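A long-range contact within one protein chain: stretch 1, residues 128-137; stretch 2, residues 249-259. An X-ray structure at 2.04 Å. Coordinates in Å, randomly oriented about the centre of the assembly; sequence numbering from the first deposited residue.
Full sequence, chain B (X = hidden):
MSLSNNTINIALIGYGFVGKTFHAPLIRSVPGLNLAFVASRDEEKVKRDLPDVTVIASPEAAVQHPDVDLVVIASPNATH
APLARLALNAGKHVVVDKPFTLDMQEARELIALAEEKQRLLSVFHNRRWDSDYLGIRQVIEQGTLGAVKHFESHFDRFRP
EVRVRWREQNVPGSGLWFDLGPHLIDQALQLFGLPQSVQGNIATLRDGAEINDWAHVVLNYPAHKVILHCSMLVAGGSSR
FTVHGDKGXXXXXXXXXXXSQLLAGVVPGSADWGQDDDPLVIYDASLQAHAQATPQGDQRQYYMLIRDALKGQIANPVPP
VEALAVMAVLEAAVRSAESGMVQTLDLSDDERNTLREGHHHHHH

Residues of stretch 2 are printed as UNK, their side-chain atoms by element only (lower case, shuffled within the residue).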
# COMPACT_ATOMS: atom_id res chain seq x y z
N ARG B 128 -7.94 -0.56 20.84
CA ARG B 128 -6.80 0.22 21.31
C ARG B 128 -5.91 -0.57 22.28
O ARG B 128 -4.85 -0.09 22.68
CB ARG B 128 -7.29 1.49 22.01
CG ARG B 128 -8.15 2.37 21.13
CD ARG B 128 -8.65 3.60 21.87
NE ARG B 128 -9.35 4.49 20.96
CZ ARG B 128 -9.67 5.75 21.22
NH1 ARG B 128 -9.34 6.30 22.39
NH2 ARG B 128 -10.31 6.47 20.31
N TRP B 129 -6.35 -1.76 22.65
CA TRP B 129 -5.58 -2.58 23.58
C TRP B 129 -5.19 -3.94 23.00
O TRP B 129 -4.94 -4.88 23.74
CB TRP B 129 -6.38 -2.74 24.87
CG TRP B 129 -6.67 -1.40 25.46
CD1 TRP B 129 -5.85 -0.67 26.28
CD2 TRP B 129 -7.82 -0.58 25.20
NE1 TRP B 129 -6.42 0.56 26.54
CE2 TRP B 129 -7.63 0.64 25.90
CE3 TRP B 129 -8.98 -0.76 24.45
CZ2 TRP B 129 -8.56 1.67 25.86
CZ3 TRP B 129 -9.92 0.28 24.42
CH2 TRP B 129 -9.70 1.48 25.12
N ASP B 130 -5.16 -4.02 21.67
CA ASP B 130 -4.79 -5.25 20.97
C ASP B 130 -3.28 -5.47 21.05
O ASP B 130 -2.50 -4.52 21.02
CB ASP B 130 -5.22 -5.16 19.51
CG ASP B 130 -6.71 -5.38 19.31
OD1 ASP B 130 -7.45 -5.40 20.32
OD2 ASP B 130 -7.15 -5.53 18.16
N SER B 131 -2.89 -6.74 21.16
CA SER B 131 -1.48 -7.10 21.25
C SER B 131 -0.65 -6.50 20.10
O SER B 131 0.39 -5.90 20.34
CB SER B 131 -1.32 -8.63 21.29
OG SER B 131 -1.84 -9.24 20.12
N ASP B 132 -1.12 -6.66 18.86
CA ASP B 132 -0.39 -6.12 17.72
C ASP B 132 -0.24 -4.60 17.78
O ASP B 132 0.86 -4.08 17.61
CB ASP B 132 -1.03 -6.53 16.38
CG ASP B 132 -2.55 -6.43 16.39
OD1 ASP B 132 -3.11 -5.62 17.15
OD2 ASP B 132 -3.17 -7.18 15.61
N TYR B 133 -1.34 -3.90 18.03
CA TYR B 133 -1.30 -2.44 18.12
C TYR B 133 -0.42 -1.97 19.28
O TYR B 133 0.43 -1.10 19.09
CB TYR B 133 -2.71 -1.89 18.29
CG TYR B 133 -2.76 -0.40 18.59
CD1 TYR B 133 -2.40 0.54 17.62
CD2 TYR B 133 -3.19 0.06 19.83
CE1 TYR B 133 -2.48 1.91 17.89
CE2 TYR B 133 -3.27 1.42 20.11
CZ TYR B 133 -2.92 2.34 19.14
OH TYR B 133 -3.05 3.68 19.40
N LEU B 134 -0.62 -2.53 20.47
CA LEU B 134 0.18 -2.13 21.62
C LEU B 134 1.66 -2.36 21.34
O LEU B 134 2.50 -1.54 21.71
CB LEU B 134 -0.23 -2.91 22.87
CG LEU B 134 -1.58 -2.51 23.49
CD1 LEU B 134 -1.87 -3.39 24.70
CD2 LEU B 134 -1.53 -1.04 23.88
N GLY B 135 1.97 -3.48 20.70
CA GLY B 135 3.35 -3.79 20.37
C GLY B 135 3.95 -2.75 19.44
O GLY B 135 5.02 -2.21 19.70
N ILE B 136 3.25 -2.47 18.34
CA ILE B 136 3.71 -1.47 17.37
C ILE B 136 3.86 -0.11 18.01
O ILE B 136 4.84 0.61 17.76
CB ILE B 136 2.71 -1.35 16.19
CG1 ILE B 136 2.78 -2.60 15.31
CG2 ILE B 136 2.99 -0.08 15.39
CD1 ILE B 136 4.18 -2.96 14.84
N ARG B 137 2.89 0.27 18.84
CA ARG B 137 2.94 1.56 19.51
C ARG B 137 4.19 1.62 20.39
O ARG B 137 4.86 2.65 20.45
CB ARG B 137 1.69 1.76 20.38
CG ARG B 137 1.59 3.16 20.99
CD ARG B 137 0.41 3.25 21.97
NE ARG B 137 0.32 4.57 22.60
CZ ARG B 137 -0.38 5.59 22.12
NH1 ARG B 137 -1.08 5.47 21.00
NH2 ARG B 137 -0.38 6.76 22.76
N UNK B 249 12.76 -0.45 10.78
CA UNK B 249 11.41 -0.91 10.46
C UNK B 249 10.95 -1.97 11.45
O UNK B 249 11.76 -2.57 12.16
o UNK B 249 11.78 -0.62 8.06
c UNK B 249 11.37 -1.53 9.06
N UNK B 250 9.64 -2.19 11.49
CA UNK B 250 9.07 -3.20 12.35
C UNK B 250 7.85 -3.78 11.67
O UNK B 250 7.01 -3.07 11.11
c UNK B 250 7.60 -1.56 13.58
c UNK B 250 8.67 -2.62 13.74
c UNK B 250 8.19 -3.75 14.65
N UNK B 251 7.77 -5.11 11.68
CA UNK B 251 6.64 -5.80 11.09
C UNK B 251 6.00 -6.68 12.14
O UNK B 251 6.69 -7.34 12.92
c UNK B 251 8.82 -5.10 8.91
c UNK B 251 7.08 -6.71 9.90
c UNK B 251 7.52 -5.86 8.70
c UNK B 251 5.93 -7.60 9.48
N UNK B 252 4.67 -6.67 12.18
CA UNK B 252 3.92 -7.53 13.07
C UNK B 252 3.12 -8.36 12.07
O UNK B 252 2.19 -7.86 11.43
c UNK B 252 2.97 -6.74 13.98
c UNK B 252 2.19 -9.24 16.91
c UNK B 252 3.01 -8.48 15.84
c UNK B 252 2.12 -7.64 14.91
n UNK B 252 1.22 -10.22 16.30
N UNK B 253 3.51 -9.61 11.91
CA UNK B 253 2.88 -10.49 10.96
C UNK B 253 1.42 -10.82 11.23
O UNK B 253 0.54 -10.55 10.40
c UNK B 253 3.68 -11.78 10.86
N UNK B 254 1.16 -11.40 12.40
CA UNK B 254 -0.16 -11.86 12.79
C UNK B 254 -1.01 -10.86 13.60
O UNK B 254 -0.48 -9.98 14.27
n UNK B 254 -0.32 -14.90 15.89
c UNK B 254 -1.29 -13.95 13.83
n UNK B 254 0.01 -17.10 16.52
n UNK B 254 0.79 -15.39 17.84
c UNK B 254 -1.02 -15.22 14.64
c UNK B 254 0.00 -13.17 13.57
c UNK B 254 0.15 -15.80 16.75
N UNK B 255 -2.32 -11.02 13.53
CA UNK B 255 -3.24 -10.14 14.25
C UNK B 255 -3.52 -10.62 15.66
O UNK B 255 -3.30 -11.79 15.99
c UNK B 255 -4.55 -10.01 13.48
N UNK B 256 -4.00 -9.71 16.50
CA UNK B 256 -4.38 -10.00 17.87
C UNK B 256 -5.38 -11.17 17.84
O UNK B 256 -6.15 -11.28 16.89
c UNK B 256 -5.67 -9.02 19.82
c UNK B 256 -5.02 -8.75 18.49
o UNK B 256 -5.03 -8.78 20.88
o UNK B 256 -6.83 -9.47 19.81
N UNK B 257 -5.37 -12.02 18.86
CA UNK B 257 -6.27 -13.18 18.88
C UNK B 257 -7.44 -13.11 19.86
O UNK B 257 -8.12 -14.12 20.08
o UNK B 257 -3.86 -16.11 22.09
c UNK B 257 -4.90 -14.51 20.61
c UNK B 257 -5.48 -14.47 19.20
n UNK B 257 -5.26 -16.93 20.53
c UNK B 257 -4.63 -15.93 21.14
N UNK B 258 -7.69 -11.95 20.46
CA UNK B 258 -8.80 -11.85 21.41
C UNK B 258 -10.13 -12.23 20.80
O UNK B 258 -10.92 -12.95 21.41
n UNK B 258 -6.91 -7.80 22.90
o UNK B 258 -8.73 -8.30 24.13
c UNK B 258 -8.89 -10.45 22.01
c UNK B 258 -7.73 -10.07 22.87
c UNK B 258 -7.83 -8.64 23.36
N UNK B 259 -10.40 -11.74 19.59
CA UNK B 259 -11.67 -12.06 18.95
C UNK B 259 -11.85 -13.57 18.78
O UNK B 259 -12.91 -14.10 19.10
c UNK B 259 -13.17 -11.55 16.96
c UNK B 259 -13.29 -10.96 15.57
o UNK B 259 -12.60 -11.44 14.65
c UNK B 259 -11.79 -11.37 17.59
o UNK B 259 -14.09 -10.01 15.40
O HOH W 1 -3.56 -11.46 20.89

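Position 249 carries one carbon followed by one oxygen, a small hydroxyl side chain that stays out of reach of stretch 1; it is Ser-249. At position 250 a first carbon bears two more and no other element, and the fork points toward the helix, where one methyl approaches CD1 of Ile-136. This is Val-250, its CG1 lying 3.9 Å from Ile-136 CD1. Position 251 has four carbons, forked at the first with one arm two carbons long, and points away from the helix: Ile-251.

Position 252 presents four carbons in a row ending in nitrogen, and the chain passes along CB of Asp-132. It is Lys-252. Its CG packs 3.6 Å from Asp-132 CB, while its NZ turns back to the backbone of its own stretch, 2.7 Å from O of residue 254, in a hydrogen bond. The single carbon at position 253 touches nothing on stretch 1 and marks Ala-253. Position 254 has three carbons, a nitrogen, then a carbon carrying two more nitrogens; this guanidinium group, belonging to Arg-254, extends from an exposed loop, and only its backbone O comes near the helix, 4.1 Å from Asp-132 CB. Position 255 again has one carbon, which touches the carboxylate of Asp-132 (CB to Asp-132 OD2, 3.8 Å): Ala-255.

At position 256 two carbons end in two oxygens, and one oxygen meets the backbone N of Ser-131. This is Asp-256. Its OD1 accepts a nearly straight hydrogen bond from Ser-131 N (3.0 Å), at the first turn of the helix, where backbone NH groups lack partners within the helix. Position 257 has three carbons, the third bearing an oxygen and a nitrogen, and points away; it is Gln-257, whose backbone N donates to water 1. Position 258 has the same composition but points toward stretch 1, its terminal amide near Asp-130. In Gln-258, NE2 donates to Asp-256 OD1 (2.9 Å) and N to Asp-256 OD2 (2.7 Å). Position 259, three carbons ending in two oxygens, is Glu-259, out of reach.

The contact centres on a reciprocal pair of hydrogen bonds: Asp-256 receives Ser-131 N, and Asp-256 N donates to Asp-132 OD2 (2.8 Å). Gln-258 helps hold the Asp-256 carboxylate in place, and water 1 links Gln-257 N to Ser-131 OG, to which it donates (2.9 Å from the water O). Further along, the nearly antiparallel helix and strand are joined by the apolar packing of Ile-136 against Val-250.

Stretch 2, residues 249-259: SVIKARADQQE
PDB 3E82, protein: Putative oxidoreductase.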